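Long-range contacts in transcriptional regulator, MarR family (Silicibacter pomeroyi DSS-3, PDB 3BOQ), which probably binds DNA as a dimeric transcription factor of the MarR family, regulating gene expression through a winged helix-turn-helix domain: residues G90-A95 against F104-T109; L47-A52 against S80-R85; D41-S46 against K117-A122. All coordinates share one frame; numbering follows the deposited sequence.

Contact 1 (G90-A95 against F104-T109)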
loop_
_atom_site.group_PDB
_atom_site.type_symbol
_atom_site.label_atom_id
_atom_site.label_comp_id
_atom_site.label_asym_id
_atom_site.label_seq_id
_atom_site.Cartn_x
_atom_site.Cartn_y
_atom_site.Cartn_z
ATOM N N GLY B 90 -23.194 -5.383 -11.282
ATOM C CA GLY B 90 -24.140 -6.325 -10.700
ATOM C C GLY B 90 -23.676 -7.119 -9.489
ATOM O O GLY B 90 -24.225 -8.185 -9.236
HETATM N N MSE B 91 -22.670 -6.614 -8.754
HETATM C CA MSE B 91 -22.164 -7.258 -7.528
HETATM C C MSE B 91 -22.910 -6.815 -6.263
HETATM O O MSE B 91 -23.061 -7.583 -5.334
HETATM C CB MSE B 91 -20.650 -6.994 -7.339
HETATM C CG MSE B 91 -19.744 -7.350 -8.548
HETATM SE SE MSE B 91 -19.526 -9.318 -8.840
HETATM C CE MSE B 91 -20.956 -9.742 -10.113
ATOM N N VAL B 92 -23.357 -5.562 -6.233
ATOM C CA VAL B 92 -24.013 -4.991 -5.054
ATOM C C VAL B 92 -25.401 -4.552 -5.451
ATOM O O VAL B 92 -25.587 -4.015 -6.530
ATOM C CB VAL B 92 -23.167 -3.804 -4.453
ATOM C CG1 VAL B 92 -23.969 -2.943 -3.485
ATOM C CG2 VAL B 92 -21.889 -4.324 -3.801
ATOM N N VAL B 93 -26.378 -4.809 -4.586
ATOM C CA VAL B 93 -27.796 -4.573 -4.883
ATOM C C VAL B 93 -28.138 -3.081 -4.859
ATOM O O VAL B 93 -27.722 -2.353 -3.947
ATOM C CB VAL B 93 -28.719 -5.346 -3.882
ATOM C CG1 VAL B 93 -30.224 -5.123 -4.175
ATOM C CG2 VAL B 93 -28.396 -6.824 -3.882
ATOM N N LYS B 94 -28.879 -2.646 -5.886
ATOM C CA LYS B 94 -29.530 -1.342 -5.942
ATOM C C LYS B 94 -30.849 -1.481 -6.691
ATOM O O LYS B 94 -30.876 -1.706 -7.908
ATOM C CB LYS B 94 -28.636 -0.281 -6.598
ATOM C CG LYS B 94 -29.208 1.152 -6.616
ATOM C CD LYS B 94 -29.483 1.716 -5.214
ATOM C CE LYS B 94 -30.554 2.833 -5.258
ATOM N NZ LYS B 94 -30.797 3.511 -3.940
ATOM N N ALA B 95 -31.936 -1.343 -5.930
ATOM C CA ALA B 95 -33.291 -1.413 -6.432
ATOM C C ALA B 95 -33.756 -0.062 -6.995
ATOM O O ALA B 95 -32.947 0.864 -7.171
ATOM C CB ALA B 95 -34.225 -1.895 -5.323
ATOM N N PHE B 104 -28.030 4.449 2.162
ATOM C CA PHE B 104 -27.820 3.152 1.536
ATOM C C PHE B 104 -27.129 2.146 2.463
ATOM O O PHE B 104 -26.175 2.491 3.165
ATOM C CB PHE B 104 -26.978 3.364 0.265
ATOM C CG PHE B 104 -26.968 2.192 -0.679
ATOM C CD1 PHE B 104 -28.168 1.696 -1.217
ATOM C CD2 PHE B 104 -25.756 1.614 -1.069
ATOM C CE1 PHE B 104 -28.167 0.618 -2.098
ATOM C CE2 PHE B 104 -25.736 0.536 -1.964
ATOM C CZ PHE B 104 -26.941 0.034 -2.476
ATOM N N SER B 105 -27.649 0.917 2.472
ATOM C CA SER B 105 -26.984 -0.230 3.071
ATOM C C SER B 105 -26.622 -1.133 1.910
ATOM O O SER B 105 -27.479 -1.446 1.079
ATOM C CB SER B 105 -27.896 -0.949 4.050
ATOM N N ALA B 106 -25.353 -1.535 1.851
ATOM C CA ALA B 106 -24.810 -2.306 0.738
ATOM C C ALA B 106 -24.800 -3.812 1.022
ATOM O O ALA B 106 -24.342 -4.258 2.078
ATOM C CB ALA B 106 -23.413 -1.809 0.385
ATOM N N LYS B 107 -25.334 -4.573 0.068
ATOM C CA LYS B 107 -25.439 -6.025 0.125
ATOM C C LYS B 107 -25.006 -6.572 -1.234
ATOM O O LYS B 107 -25.277 -5.974 -2.280
ATOM C CB LYS B 107 -26.885 -6.464 0.363
ATOM C CG LYS B 107 -27.417 -6.447 1.799
ATOM C CD LYS B 107 -28.944 -6.716 1.756
ATOM C CE LYS B 107 -29.704 -6.341 3.041
ATOM N NZ LYS B 107 -29.887 -7.488 4.005
ATOM N N LEU B 108 -24.333 -7.715 -1.213
ATOM C CA LEU B 108 -23.993 -8.449 -2.431
ATOM C C LEU B 108 -25.239 -9.057 -3.076
ATOM O O LEU B 108 -26.057 -9.664 -2.388
ATOM C CB LEU B 108 -23.029 -9.565 -2.054
ATOM C CG LEU B 108 -21.510 -9.530 -2.200
ATOM C CD1 LEU B 108 -20.870 -8.144 -2.227
ATOM C CD2 LEU B 108 -20.949 -10.403 -1.138
ATOM N N THR B 109 -25.395 -8.875 -4.389
ATOM C CA THR B 109 -26.381 -9.614 -5.172
ATOM C C THR B 109 -26.091 -11.131 -5.050
ATOM O O THR B 109 -25.019 -11.509 -4.560
ATOM C CB THR B 109 -26.345 -9.184 -6.672
ATOM O OG1 THR B 109 -25.082 -9.520 -7.236
ATOM C CG2 THR B 109 -26.542 -7.700 -6.857
HETATM O O HOH W 1 -27.625 -3.380 -1.416
#
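The Phe-104 ring meets Val-93 edge-on: Val-93 O lies in the ring plane and faces Phe-104 CZ at 2.9 Å, unusually short and so doubtful in its exact value, though the polarity of a ring C-H edge is compatible with an oxygen. Val-92 CG1 is also near this plane, 4.2 Å from Phe-104 CE2. The aliphatic part of Lys-94 runs obliquely to the ring, with Lys-94 CD 3.6 Å from Phe-104 CE1. Phe-104 points its CB toward segment 90-95, and CG, anti to the backbone N (chi1 -165°), carries the ring on from there; Ile-87 of helix 79-88 also packs on it.

Farther along, the backbones pair. Val-93 N donates to Lys-107 O over 2.8 Å in a nearly straight bond, and Val-92 and Leu-108 form a single bridge. A water ties the next step together, donating to Val-93 O and Ser-105 O and accepting from Lys-107 N. These two segments form the base of the wing in the winged helix-turn-helix fold; 90-95 follows helix 79-88, and residues 96-102 are not modelled. The buried side of the base is apolar: the branched Val-92 touches Ala-106 CB through CG1 and also packs on Leu-56 of helix 47-58, whereas the end of exposed Lys-107 leads away.

At the other end Gly-90, whose positive phi suits glycine, closes helix 79-88 in a Schellman motif. Its carbonyl oxygen accepts from Thr-109 OG1 at 2.6 Å. Threonine fits this N-cap position because the same hydroxyl oxygen accepts from Gly-112 N in the first turn of helix 110-130, which fixes its rotation. Thr-109 N donates to Met-91 O at 2.8 Å from above the carbonyl plane, while the methyl Thr-109 CG2 lies 3.6 Å from Val-93 CG2.

Contact 2 (L47-A52 against S80-R85)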
loop_
_atom_site.group_PDB
_atom_site.type_symbol
_atom_site.label_atom_id
_atom_site.label_comp_id
_atom_site.label_asym_id
_atom_site.label_seq_id
_atom_site.Cartn_x
_atom_site.Cartn_y
_atom_site.Cartn_z
ATOM N N LEU B 47 -8.432 -5.656 -6.841
ATOM C CA LEU B 47 -8.208 -5.862 -5.439
ATOM C C LEU B 47 -9.098 -4.930 -4.602
ATOM O O LEU B 47 -9.686 -5.368 -3.614
ATOM C CB LEU B 47 -6.729 -5.680 -5.111
ATOM C CG LEU B 47 -6.199 -6.418 -3.892
ATOM C CD1 LEU B 47 -6.596 -7.898 -3.948
ATOM C CD2 LEU B 47 -4.653 -6.217 -3.756
ATOM N N ALA B 48 -9.186 -3.648 -4.993
ATOM C CA ALA B 48 -10.074 -2.688 -4.312
ATOM C C ALA B 48 -11.538 -3.214 -4.256
ATOM O O ALA B 48 -12.176 -3.173 -3.197
ATOM C CB ALA B 48 -9.988 -1.310 -4.969
ATOM N N LYS B 49 -12.031 -3.742 -5.381
ATOM C CA LYS B 49 -13.365 -4.336 -5.485
ATOM C C LYS B 49 -13.554 -5.596 -4.653
ATOM O O LYS B 49 -14.546 -5.737 -3.916
ATOM C CB LYS B 49 -13.662 -4.668 -6.941
ATOM C CG LYS B 49 -13.988 -3.451 -7.803
ATOM C CD LYS B 49 -14.685 -3.857 -9.073
ATOM C CE LYS B 49 -14.861 -2.671 -9.934
ATOM N NZ LYS B 49 -15.327 -3.083 -11.278
ATOM N N PHE B 50 -12.612 -6.526 -4.801
ATOM C CA PHE B 50 -12.578 -7.745 -4.008
ATOM C C PHE B 50 -12.603 -7.374 -2.527
ATOM O O PHE B 50 -13.403 -7.924 -1.763
ATOM C CB PHE B 50 -11.333 -8.589 -4.341
ATOM C CG PHE B 50 -11.193 -9.800 -3.465
ATOM C CD1 PHE B 50 -11.946 -10.945 -3.721
ATOM C CD2 PHE B 50 -10.381 -9.767 -2.331
ATOM C CE1 PHE B 50 -11.877 -12.060 -2.887
ATOM C CE2 PHE B 50 -10.286 -10.882 -1.484
ATOM C CZ PHE B 50 -11.035 -12.040 -1.769
ATOM N N ASP B 51 -11.739 -6.429 -2.133
ATOM C CA ASP B 51 -11.699 -5.952 -0.763
ATOM C C ASP B 51 -13.064 -5.478 -0.203
ATOM O O ASP B 51 -13.477 -5.936 0.876
ATOM C CB ASP B 51 -10.607 -4.891 -0.600
ATOM C CG ASP B 51 -10.629 -4.231 0.767
ATOM O OD1 ASP B 51 -10.832 -4.954 1.771
ATOM O OD2 ASP B 51 -10.454 -2.985 0.830
ATOM N N ALA B 52 -13.755 -4.584 -0.922
ATOM C CA ALA B 52 -15.117 -4.165 -0.550
ATOM C C ALA B 52 -16.095 -5.336 -0.409
ATOM O O ALA B 52 -16.836 -5.437 0.582
ATOM C CB ALA B 52 -15.655 -3.138 -1.544
ATOM N N SER B 80 -17.983 5.473 -2.178
ATOM C CA SER B 80 -19.264 5.430 -2.908
ATOM C C SER B 80 -19.061 5.205 -4.415
ATOM O O SER B 80 -19.809 4.452 -5.033
ATOM C CB SER B 80 -20.168 6.631 -2.595
ATOM O OG SER B 80 -19.759 7.792 -3.286
ATOM N N GLY B 81 -18.025 5.828 -4.970
ATOM C CA GLY B 81 -17.589 5.593 -6.347
ATOM C C GLY B 81 -17.126 4.168 -6.583
ATOM O O GLY B 81 -17.319 3.620 -7.663
ATOM N N LEU B 82 -16.519 3.570 -5.568
ATOM C CA LEU B 82 -16.194 2.147 -5.582
ATOM C C LEU B 82 -17.476 1.286 -5.562
ATOM O O LEU B 82 -17.627 0.376 -6.371
ATOM C CB LEU B 82 -15.273 1.790 -4.408
ATOM C CG LEU B 82 -14.979 0.292 -4.271
ATOM C CD1 LEU B 82 -14.127 -0.221 -5.448
ATOM C CD2 LEU B 82 -14.303 0.014 -2.954
ATOM N N VAL B 83 -18.392 1.596 -4.644
ATOM C CA VAL B 83 -19.715 0.968 -4.557
ATOM C C VAL B 83 -20.545 1.160 -5.855
ATOM O O VAL B 83 -21.162 0.209 -6.352
ATOM C CB VAL B 83 -20.464 1.462 -3.285
ATOM C CG1 VAL B 83 -21.935 1.036 -3.281
ATOM C CG2 VAL B 83 -19.743 0.956 -2.048
ATOM N N ASN B 84 -20.510 2.372 -6.415
ATOM C CA ASN B 84 -21.100 2.626 -7.737
ATOM C C ASN B 84 -20.608 1.691 -8.856
ATOM O O ASN B 84 -21.414 1.244 -9.641
ATOM C CB ASN B 84 -20.931 4.083 -8.174
ATOM C CG ASN B 84 -21.798 5.043 -7.378
ATOM O OD1 ASN B 84 -22.740 4.634 -6.686
ATOM N ND2 ASN B 84 -21.475 6.341 -7.467
ATOM N N ARG B 85 -19.301 1.418 -8.932
ATOM C CA ARG B 85 -18.760 0.478 -9.934
ATOM C C ARG B 85 -19.288 -0.938 -9.697
ATOM O O ARG B 85 -19.653 -1.628 -10.657
ATOM C CB ARG B 85 -17.229 0.448 -9.930
ATOM C CG ARG B 85 -16.545 1.693 -10.474
ATOM C CD ARG B 85 -15.011 1.493 -10.582
ATOM N NE ARG B 85 -14.286 1.427 -9.299
ATOM C CZ ARG B 85 -13.906 2.492 -8.582
ATOM N NH1 ARG B 85 -14.194 3.727 -8.986
ATOM N NH2 ARG B 85 -13.243 2.326 -7.442
#
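Leu-82 reaches from helix 80-85 to the small side chains of Ala-48 and Ala-52 and joins helix 79-88, the probable DNA-recognition helix of the winged helix-turn-helix fold, to helix 47-58. Its two methyls divide the work. Leu-82 CD2 lies 3.7 Å from Ala-52 CB and close to the carbonyl Ala-48 O. Leu-82 CD1 is 4.0 Å from Lys-49 CG and also meets the methyl of Ala-48. The leucine CB points toward helix 47-52, and CG, anti to the backbone N (chi1 175°), leads on from it, so that the forked end fills the span between residues one turn apart. Alanine suits both places because a lone methyl lets the leucine come close to the helix surface.

The short helical segments are nearly perpendicular, at 91°, and their axes stay 10.3 Å apart, so few residues meet, and Leu-82 has the largest buried share. Beside it Lys-49 lies across Arg-85 at about a right angle: Lys-49 CE is 3.9 Å from Arg-85 CB and near the guanidinium plane, at its edge. Lysine suits this partly exposed position, since its methylenes can pack while its amine reaches polar surroundings.

Second-shell partners set these two charged ends. Lys-49 NZ forms a salt bridge with Asp-89, just after helix 79-88, which may partly offset the like charge of Arg-85, whose NE is 5.0 Å from Lys-49 NZ. Arg-85 NH2 bonds to Gly-77 O, before the same helix. On the other helix, Asp-51 accepts through both carboxylate oxygens from the backbone N atoms of Lys-73 and Val-74, and Leu-72 covers Ala-52. The Arg-85 chain bends at chi3 (-70°), and one face of its guanidinium has Gly-81 O lying 3.4 Å above the plane, offset toward the rim.

Contact 3 (D41-S46 against K117-A122)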
loop_
_atom_site.group_PDB
_atom_site.type_symbol
_atom_site.label_atom_id
_atom_site.label_comp_id
_atom_site.label_asym_id
_atom_site.label_seq_id
_atom_site.Cartn_x
_atom_site.Cartn_y
_atom_site.Cartn_z
ATOM N N ASP B 41 -7.200 -10.314 -14.284
ATOM C CA ASP B 41 -7.125 -11.254 -15.381
ATOM C C ASP B 41 -8.028 -12.467 -15.110
ATOM O O ASP B 41 -8.833 -12.808 -15.963
ATOM C CB ASP B 41 -5.687 -11.682 -15.708
ATOM C CG ASP B 41 -5.643 -12.823 -16.730
ATOM O OD1 ASP B 41 -5.809 -12.580 -17.962
ATOM O OD2 ASP B 41 -5.481 -13.988 -16.303
ATOM N N GLU B 42 -7.934 -13.093 -13.941
ATOM C CA GLU B 42 -8.725 -14.308 -13.675
ATOM C C GLU B 42 -10.243 -14.109 -13.407
ATOM O O GLU B 42 -11.019 -15.005 -13.628
ATOM C CB GLU B 42 -8.060 -15.142 -12.569
ATOM C CG GLU B 42 -6.565 -15.318 -12.859
ATOM C CD GLU B 42 -5.882 -16.448 -12.090
ATOM O OE1 GLU B 42 -6.591 -17.319 -11.514
ATOM O OE2 GLU B 42 -4.613 -16.459 -12.085
ATOM N N THR B 43 -10.658 -12.918 -12.994
ATOM C CA THR B 43 -11.954 -12.718 -12.354
ATOM C C THR B 43 -12.624 -11.397 -12.815
ATOM O O THR B 43 -13.829 -11.206 -12.640
ATOM C CB THR B 43 -11.715 -12.652 -10.798
ATOM O OG1 THR B 43 -11.340 -13.946 -10.307
ATOM C CG2 THR B 43 -12.920 -12.182 -10.034
ATOM N N GLY B 44 -11.842 -10.475 -13.368
ATOM C CA GLY B 44 -12.371 -9.177 -13.751
ATOM C C GLY B 44 -12.675 -8.275 -12.565
ATOM O O GLY B 44 -13.273 -7.227 -12.725
ATOM N N LEU B 45 -12.264 -8.709 -11.372
ATOM C CA LEU B 45 -12.307 -7.948 -10.130
ATOM C C LEU B 45 -10.939 -7.373 -9.764
ATOM O O LEU B 45 -9.899 -8.049 -9.886
ATOM C CB LEU B 45 -12.735 -8.841 -8.987
ATOM C CG LEU B 45 -14.152 -8.715 -8.463
ATOM C CD1 LEU B 45 -15.138 -8.536 -9.579
ATOM C CD2 LEU B 45 -14.441 -9.969 -7.640
ATOM N N SER B 46 -10.977 -6.114 -9.334
ATOM C CA SER B 46 -9.858 -5.389 -8.749
ATOM C C SER B 46 -9.638 -5.867 -7.351
ATOM O O SER B 46 -10.573 -6.352 -6.708
ATOM C CB SER B 46 -10.246 -3.921 -8.607
ATOM O OG SER B 46 -9.610 -3.208 -9.607
ATOM N N LYS B 117 -16.888 -15.899 -3.842
ATOM C CA LYS B 117 -16.310 -17.174 -3.448
ATOM C C LYS B 117 -15.295 -17.693 -4.482
ATOM O O LYS B 117 -14.197 -18.113 -4.097
ATOM C CB LYS B 117 -17.399 -18.205 -3.123
ATOM C CG LYS B 117 -18.314 -17.730 -1.992
ATOM C CD LYS B 117 -19.403 -18.738 -1.595
ATOM C CE LYS B 117 -20.437 -18.065 -0.670
ATOM N NZ LYS B 117 -21.585 -18.934 -0.288
ATOM N N GLN B 118 -15.638 -17.645 -5.773
ATOM C CA GLN B 118 -14.672 -17.989 -6.822
ATOM C C GLN B 118 -13.460 -17.063 -6.746
ATOM O O GLN B 118 -12.334 -17.520 -6.924
ATOM C CB GLN B 118 -15.278 -17.910 -8.242
ATOM C CG GLN B 118 -16.524 -18.769 -8.531
ATOM C CD GLN B 118 -17.136 -18.465 -9.919
ATOM O OE1 GLN B 118 -17.541 -17.335 -10.218
ATOM N NE2 GLN B 118 -17.198 -19.481 -10.767
ATOM N N ALA B 119 -13.682 -15.770 -6.481
ATOM C CA ALA B 119 -12.597 -14.782 -6.468
ATOM C C ALA B 119 -11.705 -14.926 -5.230
ATOM O O ALA B 119 -10.492 -14.630 -5.257
ATOM C CB ALA B 119 -13.161 -13.371 -6.559
ATOM N N SER B 120 -12.341 -15.361 -4.145
ATOM C CA SER B 120 -11.688 -15.644 -2.879
ATOM C C SER B 120 -10.721 -16.821 -3.033
ATOM O O SER B 120 -9.616 -16.787 -2.510
ATOM C CB SER B 120 -12.759 -15.952 -1.839
ATOM O OG SER B 120 -12.215 -15.920 -0.552
ATOM N N GLU B 121 -11.138 -17.846 -3.767
ATOM C CA GLU B 121 -10.302 -18.996 -4.079
ATOM C C GLU B 121 -9.085 -18.528 -4.886
ATOM O O GLU B 121 -7.932 -18.864 -4.549
ATOM C CB GLU B 121 -11.126 -20.024 -4.873
ATOM C CG GLU B 121 -10.752 -21.480 -4.699
ATOM C CD GLU B 121 -11.903 -22.462 -5.112
ATOM O OE1 GLU B 121 -12.889 -22.051 -5.811
ATOM O OE2 GLU B 121 -11.811 -23.666 -4.740
ATOM N N ALA B 122 -9.358 -17.747 -5.933
ATOM C CA ALA B 122 -8.346 -17.189 -6.847
ATOM C C ALA B 122 -7.326 -16.303 -6.135
ATOM O O ALA B 122 -6.133 -16.387 -6.404
ATOM C CB ALA B 122 -9.021 -16.404 -7.980
#
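Glu-42, near the end of helix 12-43, touches the methyl of Ala-122 only loosely, Glu-42 OE1 lying 4.4 Å from Ala-122 CB. That oxygen is engaged by Arg-125 in a salt bridge one turn farther along helix 110-130, so the glutamate links the two helices by charge at the exposed edge of the contact.

Thr-43 comes next and straddles the helix surface. Its methyl CG2, anti to the backbone N, packs at 3.7 Å on Ala-119 CB, while its hydroxyl OG1 lies 4.1 Å from Ala-122 CB. A branched side chain suits the place because it can meet two alanines at once. Gly-44 then takes a positive phi, easy for glycine, and turns the chain out of the helix. Leu-45 follows, its CD2 on Ala-119 CB at 3.8 Å and its side chain also against Met-53 and Thr-115. Ala-119 CB is thus touched by Thr-43 CG2 and Leu-45 CD2 side by side, and its small size allows the turn to approach the helix closely.

Such a join, between the long N-terminal helix and the helix leading back from the wing, is characteristic of the MarR fold, where DNA-binding and dimerisation regions meet.

How the contacts relate
Contacts 2 and 1 come in series along the chain, and both fall between the two segments that contact 3 brings together. Contacts 1 and 2 have centres about 12 Å apart and touch directly: Phe-104 CE2 of the wing base lies 4.1 Å from Val-83 CG1 on the probable recognition helix. Contact 2 meets contact 3, its centre about 14 Å away, through Phe-50, whose CE1 lies 3.6 Å from Ser-120 N. Contacts 1 and 3 do not touch, their nearest atoms being about 5 Å apart, yet helix 110-130 begins right after Thr-109 and carries the chain from one to the other. Leu-47, the first residue of segment 47-52, packs on Trp-21 of the second subunit.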